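Side-chain contacts in mycobacterial cidal antitoxin MbcA (Mycobacterium tuberculosis, PDB 6FKG), which neutralizes the toxin MbcT by blocking access to its active site, as the antitoxin of a type II toxin-antitoxin system: residues 19-23 against 24-28; 30-34 against 35-39; 100-103 against 104-108. All coordinates share one frame; numbering follows the deposited sequence.

How the interactions relate
Interactions 1 and 2 are successive helix starts, at helix 23-30 and helix 34-41. Their centres lie about 9 Å apart and they touch. Gly27 O is 3.0 Å from Ala32 N, a probable hydrogen bond. The ring of Tyr23 packs on helix 34-41, with CD1 3.3 Å from Val37 CG1 and CE2 3.5 Å from Ala38 CB. Interaction 3 lies on the opposite side of the chain's centre, on helix 99-110. Its centre is about 20 Å from that of interaction 1 and about 26 Å from that of interaction 2, and it touches neither. Interactions 2 and 3 both border MbcT, the toxin whose active site MbcA blocks. No other protein chain of the assembly touches interaction 1.

Interaction 1 (19-23 against 24-28); sequences LGLTY and EEVGD
Thr22 and Glu25 form a capping box at the start of helix 23-30. Thr22 is the N-cap. With chi1 69°, its OG1 lies between the backbone N and the carbonyl carbon, within reach of Glu25 N, which donates to it at 3.0 Å. Glu25 returns the bond. Its chain runs extended beyond CG, back along the turn, and OE1 accepts from Thr22 N at 2.9 Å. The N-H points almost straight at OE1, at 169°, but meets it from above the carboxylate plane. A water lies 2.8 Å from Glu25 OE1 and 2.6 Å from Gly20 O, though its protons cannot be assigned with certainty. Tyr23 opens the helix, and its O accepts from Gly27 N at 2.8 Å. Its side chain touches Glu17 of helix 7-19. Next to the cap, Leu21 CB lies 3.8 Å from Val26 CG2, the two side chains crossing at about a right angle. Both residues also touch Ile16 of helix 7-19 and Leu58 of helix 52-65, which places the cap beside the apolar packing of these helices. The two reciprocal bonds satisfy both Thr22 N and Glu25 N. They put a carboxylate at the helix N-terminus, where the helix dipole would probably favour its negative charge.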
loop_
_atom_site.group_PDB
_atom_site.type_symbol
_atom_site.label_atom_id
_atom_site.label_comp_id
_atom_site.label_asym_id
_atom_site.label_seq_id
_atom_site.Cartn_x
_atom_site.Cartn_y
_atom_site.Cartn_z
ATOM N N LEU C 19 -30.309 17.736 16.518
ATOM C CA LEU C 19 -30.130 18.003 15.095
ATOM C C LEU C 19 -31.314 17.482 14.275
ATOM O O LEU C 19 -31.485 17.843 13.115
ATOM C CB LEU C 19 -28.828 17.371 14.612
ATOM C CG LEU C 19 -28.375 17.505 13.156
ATOM C CD1 LEU C 19 -28.277 18.953 12.755
ATOM C CD2 LEU C 19 -27.016 16.803 12.993
ATOM N N GLY C 20 -32.128 16.627 14.884
ATOM C CA GLY C 20 -33.336 16.133 14.236
ATOM C C GLY C 20 -33.121 15.032 13.216
ATOM O O GLY C 20 -33.968 14.804 12.346
ATOM N N LEU C 21 -31.989 14.337 13.309
ATOM C CA LEU C 21 -31.729 13.233 12.398
ATOM C C LEU C 21 -32.689 12.076 12.645
ATOM O O LEU C 21 -33.110 11.827 13.774
ATOM C CB LEU C 21 -30.292 12.741 12.539
ATOM C CG LEU C 21 -29.217 13.801 12.273
ATOM C CD1 LEU C 21 -27.840 13.146 12.261
ATOM C CD2 LEU C 21 -29.476 14.564 10.982
ATOM N N THR C 22 -33.042 11.378 11.578
ATOM C CA THR C 22 -33.803 10.143 11.712
ATOM C C THR C 22 -32.826 9.007 11.959
ATOM O O THR C 22 -31.654 9.125 11.618
ATOM C CB THR C 22 -34.614 9.830 10.459
ATOM O OG1 THR C 22 -33.714 9.481 9.402
ATOM C CG2 THR C 22 -35.440 11.045 10.041
ATOM N N TYR C 23 -33.300 7.905 12.531
ATOM C CA TYR C 23 -32.416 6.757 12.752
ATOM C C TYR C 23 -31.977 6.140 11.419
ATOM O O TYR C 23 -30.937 5.497 11.341
ATOM C CB TYR C 23 -33.101 5.715 13.640
ATOM C CG TYR C 23 -33.187 6.144 15.091
ATOM C CD1 TYR C 23 -32.135 6.827 15.688
ATOM C CD2 TYR C 23 -34.320 5.897 15.852
ATOM C CE1 TYR C 23 -32.193 7.228 17.004
ATOM C CE2 TYR C 23 -34.390 6.298 17.180
ATOM C CZ TYR C 23 -33.316 6.961 17.748
ATOM O OH TYR C 23 -33.356 7.375 19.059
ATOM N N GLU C 24 -32.763 6.335 10.360
ATOM C CA GLU C 24 -32.325 5.876 9.048
ATOM C C GLU C 24 -31.139 6.696 8.572
ATOM O O GLU C 24 -30.185 6.141 8.018
ATOM C CB GLU C 24 -33.446 5.946 8.014
ATOM C CG GLU C 24 -34.565 4.946 8.254
ATOM C CD GLU C 24 -35.398 5.336 9.458
ATOM O OE1 GLU C 24 -35.481 6.553 9.723
ATOM O OE2 GLU C 24 -35.923 4.446 10.157
ATOM N N GLU C 25 -31.191 8.010 8.783
ATOM C CA GLU C 25 -30.067 8.874 8.410
ATOM C C GLU C 25 -28.839 8.525 9.222
ATOM O O GLU C 25 -27.743 8.417 8.683
ATOM C CB GLU C 25 -30.402 10.351 8.609
ATOM C CG GLU C 25 -31.280 10.917 7.502
ATOM C CD GLU C 25 -31.996 12.191 7.928
ATOM O OE1 GLU C 25 -32.029 12.483 9.145
ATOM O OE2 GLU C 25 -32.522 12.896 7.043
ATOM N N VAL C 26 -29.024 8.355 10.524
ATOM C CA VAL C 26 -27.897 7.998 11.380
ATOM C C VAL C 26 -27.340 6.645 10.977
ATOM O O VAL C 26 -26.134 6.488 10.852
ATOM C CB VAL C 26 -28.275 7.966 12.863
ATOM C CG1 VAL C 26 -27.048 7.598 13.696
ATOM C CG2 VAL C 26 -28.810 9.334 13.297
ATOM N N GLY C 27 -28.224 5.670 10.787
ATOM C CA GLY C 27 -27.818 4.352 10.341
ATOM C C GLY C 27 -26.937 4.374 9.103
ATOM O O GLY C 27 -25.942 3.661 9.026
ATOM N N ASP C 28 -27.296 5.204 8.130
ATOM C CA ASP C 28 -26.497 5.325 6.918
ATOM C C ASP C 28 -25.124 5.920 7.182
ATOM O O ASP C 28 -24.168 5.582 6.497
ATOM C CB ASP C 28 -27.240 6.163 5.871
ATOM C CG ASP C 28 -28.444 5.428 5.291
ATOM O OD1 ASP C 28 -28.454 4.176 5.334
ATOM O OD2 ASP C 28 -29.379 6.097 4.795
HETATM O O HOH W 1 -33.884 14.539 9.752
#

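Interaction 2 (30-34 against 35-39); sequences VDASP and RSVAR
Ser33 and Ser36 meet through their hydroxyls, OG to OG at 2.9 Å, in a hydrogen bond in which either hydroxyl could be the donor. This is the N-terminal turn of helix 34-41, with Ser33 at the N-cap position and Pro34 as the first helical residue. Ser33 OG lies between its backbone N and carbonyl carbon (chi1 66°), which brings it over the turn beside Ser36. The backbone closes the same turn. Val37 N donates to Ser33 O at 3.2 Å and Ala38 N to Pro34 O at 3.0 Å. On the inner side Val37 CG2 meets Val30 CG2, where helix 23-30 gives way to the loop, and Ala32 CB, in that loop, each 4.0 Å away. Leu55 of helix 52-65 touches Val30, while Val26 of helix 23-30 packs on Val37. The helix thereby joins its predecessor through an apolar layer. Arg35 and Arg39 lead away from the turn to the toxin. Arg35 makes a salt bridge with Asp119 of the MbcT chain, and Arg39 one with Glu111 of that chain. A water also joins the serines: it accepts from Ser33 N at 3.0 Å and is hydrogen-bonded to Ser36 OG at 2.8 Å.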
loop_
_atom_site.group_PDB
_atom_site.type_symbol
_atom_site.label_atom_id
_atom_site.label_comp_id
_atom_site.label_asym_id
_atom_site.label_seq_id
_atom_site.Cartn_x
_atom_site.Cartn_y
_atom_site.Cartn_z
ATOM N N VAL C 30 -23.426 5.650 10.155
ATOM C CA VAL C 30 -22.624 4.840 11.079
ATOM C C VAL C 30 -22.638 3.365 10.724
ATOM O O VAL C 30 -22.194 2.530 11.516
ATOM C CB VAL C 30 -23.100 5.001 12.545
ATOM C CG1 VAL C 30 -23.135 6.479 12.911
ATOM C CG2 VAL C 30 -24.473 4.360 12.759
ATOM N N ASP C 31 -23.150 3.054 9.535
ATOM C CA ASP C 31 -23.176 1.675 9.041
ATOM C C ASP C 31 -23.925 0.731 9.982
ATOM O O ASP C 31 -23.409 -0.320 10.374
ATOM C CB ASP C 31 -21.743 1.179 8.815
ATOM C CG ASP C 31 -21.685 -0.116 8.030
ATOM O OD1 ASP C 31 -22.683 -0.446 7.359
ATOM O OD2 ASP C 31 -20.644 -0.803 8.093
ATOM N N ALA C 32 -25.154 1.099 10.339
ATOM C CA ALA C 32 -25.983 0.251 11.197
ATOM C C ALA C 32 -27.419 0.284 10.715
ATOM O O ALA C 32 -27.800 1.189 9.994
ATOM C CB ALA C 32 -25.909 0.709 12.649
ATOM N N SER C 33 -28.213 -0.697 11.121
ATOM C CA SER C 33 -29.650 -0.634 10.865
ATOM C C SER C 33 -30.236 0.464 11.731
ATOM O O SER C 33 -29.653 0.817 12.768
ATOM C CB SER C 33 -30.322 -1.971 11.179
ATOM O OG SER C 33 -30.242 -2.231 12.574
ATOM N N PRO C 34 -31.384 1.014 11.320
ATOM C CA PRO C 34 -32.086 2.002 12.149
ATOM C C PRO C 34 -32.450 1.453 13.533
ATOM O O PRO C 34 -32.341 2.184 14.523
ATOM C CB PRO C 34 -33.341 2.317 11.327
ATOM C CG PRO C 34 -32.928 2.056 9.918
ATOM C CD PRO C 34 -32.009 0.868 9.989
ATOM N N ARG C 35 -32.861 0.186 13.608
ATOM C CA ARG C 35 -33.193 -0.407 14.899
ATOM C C ARG C 35 -31.966 -0.469 15.813
ATOM O O ARG C 35 -32.067 -0.225 17.015
ATOM C CB ARG C 35 -33.776 -1.811 14.743
ATOM C CG ARG C 35 -34.122 -2.438 16.092
ATOM C CD ARG C 35 -34.975 -3.692 15.976
ATOM N NE ARG C 35 -34.268 -4.783 15.319
ATOM C CZ ARG C 35 -33.573 -5.720 15.958
ATOM N NH1 ARG C 35 -33.487 -5.708 17.285
ATOM N NH2 ARG C 35 -32.962 -6.674 15.267
ATOM N N SER C 36 -30.812 -0.798 15.240
ATOM C CA SER C 36 -29.581 -0.856 16.025
ATOM C C SER C 36 -29.208 0.517 16.596
ATOM O O SER C 36 -28.728 0.620 17.734
ATOM C CB SER C 36 -28.438 -1.423 15.177
ATOM O OG SER C 36 -28.661 -2.805 14.918
ATOM N N VAL C 37 -29.431 1.574 15.820
ATOM C CA VAL C 37 -29.145 2.926 16.307
ATOM C C VAL C 37 -30.119 3.309 17.419
ATOM O O VAL C 37 -29.719 3.874 18.442
ATOM C CB VAL C 37 -29.215 3.971 15.170
ATOM C CG1 VAL C 37 -29.115 5.391 15.731
ATOM C CG2 VAL C 37 -28.114 3.716 14.155
ATOM N N ALA C 38 -31.396 2.994 17.217
ATOM C CA ALA C 38 -32.421 3.310 18.204
ATOM C C ALA C 38 -32.129 2.615 19.529
ATOM O O ALA C 38 -32.235 3.231 20.589
ATOM C CB ALA C 38 -33.818 2.920 17.695
ATOM N N ARG C 39 -31.754 1.340 19.458
ATOM C CA ARG C 39 -31.436 0.552 20.649
ATOM C C ARG C 39 -30.164 1.048 21.343
ATOM O O ARG C 39 -30.137 1.170 22.570
ATOM C CB ARG C 39 -31.288 -0.930 20.299
ATOM C CG ARG C 39 -32.625 -1.624 20.038
ATOM C CD ARG C 39 -32.460 -3.134 19.791
ATOM N NE ARG C 39 -31.757 -3.818 20.874
ATOM C CZ ARG C 39 -32.326 -4.236 22.004
ATOM N NH1 ARG C 39 -33.621 -4.037 22.223
ATOM N NH2 ARG C 39 -31.595 -4.846 22.927
HETATM O O HOH W 2 -27.016 -2.968 12.671
#

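Interaction 3 (100-103 against 104-108); sequences QRVL and ALIDA
The methyl of Ala104 packs against the preceding turn, with CB 3.5 Å from both Gln100 O and Arg101 O. Its N donates to Gln100 O at 2.9 Å. Leu105 follows, its N bonded to Arg101 O. CG stands anti to the backbone N (chi1 172°), and the side chain leads away from the turn to Leu84, Leu85 and Trp77 of the same chain. Phe44 of an MbcT chain packs on it too. All this is regular i to i+4 alpha-helix, within the toxin-binding domain of the Xre/MbcA/ParS family. Ile106 makes the side-chain contact of the turn. Its N donates to Val102 O at 3.0 Å, and its CD1 lies 4.0 Å from Val102 CG1. Ile106 CG1 is anti to the carbonyl carbon (chi1 -69°), which turns this branch back toward Val102 O, 3.4 Å from Ile106 CG1. Trp77 of helix 71-78 packs on both Val102 and Ile106, joining helix 99-110 to helix 71-78. Asp107 N donates to Leu103 O at 3.0 Å. The carboxylate of Asp107 bridges to the toxin: OD2 forms a salt bridge with Arg43 NE and OD1 another with Arg33 NH2, both arginines on the same MbcT chain as Phe44.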
loop_
_atom_site.group_PDB
_atom_site.type_symbol
_atom_site.label_atom_id
_atom_site.label_comp_id
_atom_site.label_asym_id
_atom_site.label_seq_id
_atom_site.Cartn_x
_atom_site.Cartn_y
_atom_site.Cartn_z
ATOM N N GLN C 100 -13.145 15.271 10.748
ATOM C CA GLN C 100 -12.257 16.357 11.169
ATOM C C GLN C 100 -12.364 17.527 10.199
ATOM O O GLN C 100 -12.363 18.683 10.619
ATOM C CB GLN C 100 -10.810 15.872 11.288
ATOM C CG GLN C 100 -10.514 15.156 12.596
ATOM C CD GLN C 100 -10.415 16.119 13.776
ATOM O OE1 GLN C 100 -10.502 17.340 13.612
ATOM N NE2 GLN C 100 -10.220 15.571 14.969
ATOM N N ARG C 101 -12.490 17.222 8.909
ATOM C CA ARG C 101 -12.622 18.275 7.900
ATOM C C ARG C 101 -13.917 19.037 8.101
ATOM O O ARG C 101 -13.975 20.257 7.914
ATOM C CB ARG C 101 -12.583 17.687 6.479
ATOM C CG ARG C 101 -12.729 18.739 5.361
ATOM C CD ARG C 101 -11.377 19.154 4.819
ATOM N NE ARG C 101 -11.421 20.281 3.887
ATOM C CZ ARG C 101 -11.857 20.218 2.627
ATOM N NH1 ARG C 101 -12.322 19.072 2.124
ATOM N NH2 ARG C 101 -11.846 21.313 1.869
ATOM N N VAL C 102 -14.974 18.307 8.451
ATOM C CA VAL C 102 -16.266 18.930 8.724
ATOM C C VAL C 102 -16.187 19.857 9.943
ATOM O O VAL C 102 -16.706 20.971 9.928
ATOM C CB VAL C 102 -17.361 17.862 8.948
ATOM C CG1 VAL C 102 -18.699 18.534 9.231
ATOM C CG2 VAL C 102 -17.453 16.929 7.733
ATOM N N LEU C 103 -15.548 19.396 11.015
ATOM C CA LEU C 103 -15.335 20.243 12.189
ATOM C C LEU C 103 -14.511 21.485 11.849
ATOM O O LEU C 103 -14.763 22.576 12.388
ATOM C CB LEU C 103 -14.632 19.462 13.309
ATOM C CG LEU C 103 -15.451 18.323 13.936
ATOM C CD1 LEU C 103 -14.641 17.628 15.048
ATOM C CD2 LEU C 103 -16.787 18.852 14.474
ATOM N N ALA C 104 -13.522 21.320 10.974
ATOM C CA ALA C 104 -12.690 22.451 10.572
ATOM C C ALA C 104 -13.533 23.473 9.796
ATOM O O ALA C 104 -13.434 24.689 10.047
ATOM C CB ALA C 104 -11.477 21.975 9.739
ATOM N N LEU C 105 -14.378 22.997 8.880
ATOM C CA LEU C 105 -15.286 23.914 8.171
ATOM C C LEU C 105 -16.216 24.657 9.162
ATOM O O LEU C 105 -16.400 25.863 9.060
ATOM C CB LEU C 105 -16.115 23.165 7.112
ATOM C CG LEU C 105 -17.228 23.987 6.435
ATOM C CD1 LEU C 105 -16.684 25.277 5.848
ATOM C CD2 LEU C 105 -17.939 23.178 5.351
ATOM N N ILE C 106 -16.774 23.950 10.140
ATOM C CA ILE C 106 -17.645 24.589 11.135
ATOM C C ILE C 106 -16.893 25.670 11.916
ATOM O O ILE C 106 -17.413 26.765 12.170
ATOM C CB ILE C 106 -18.253 23.524 12.075
ATOM C CG1 ILE C 106 -19.260 22.681 11.282
ATOM C CG2 ILE C 106 -18.896 24.156 13.314
ATOM C CD1 ILE C 106 -19.651 21.354 11.977
ATOM N N ASP C 107 -15.642 25.397 12.260
ATOM C CA ASP C 107 -14.817 26.406 12.927
ATOM C C ASP C 107 -14.598 27.645 12.055
ATOM O O ASP C 107 -14.652 28.773 12.547
ATOM C CB ASP C 107 -13.465 25.808 13.315
ATOM C CG ASP C 107 -13.459 25.271 14.715
ATOM O OD1 ASP C 107 -14.125 25.881 15.577
ATOM O OD2 ASP C 107 -12.779 24.253 14.956
ATOM N N ALA C 108 -14.369 27.434 10.761
ATOM C CA ALA C 108 -14.224 28.549 9.827
ATOM C C ALA C 108 -15.529 29.347 9.734
ATOM O O ALA C 108 -15.509 30.568 9.711
ATOM C CB ALA C 108 -13.777 28.050 8.429
#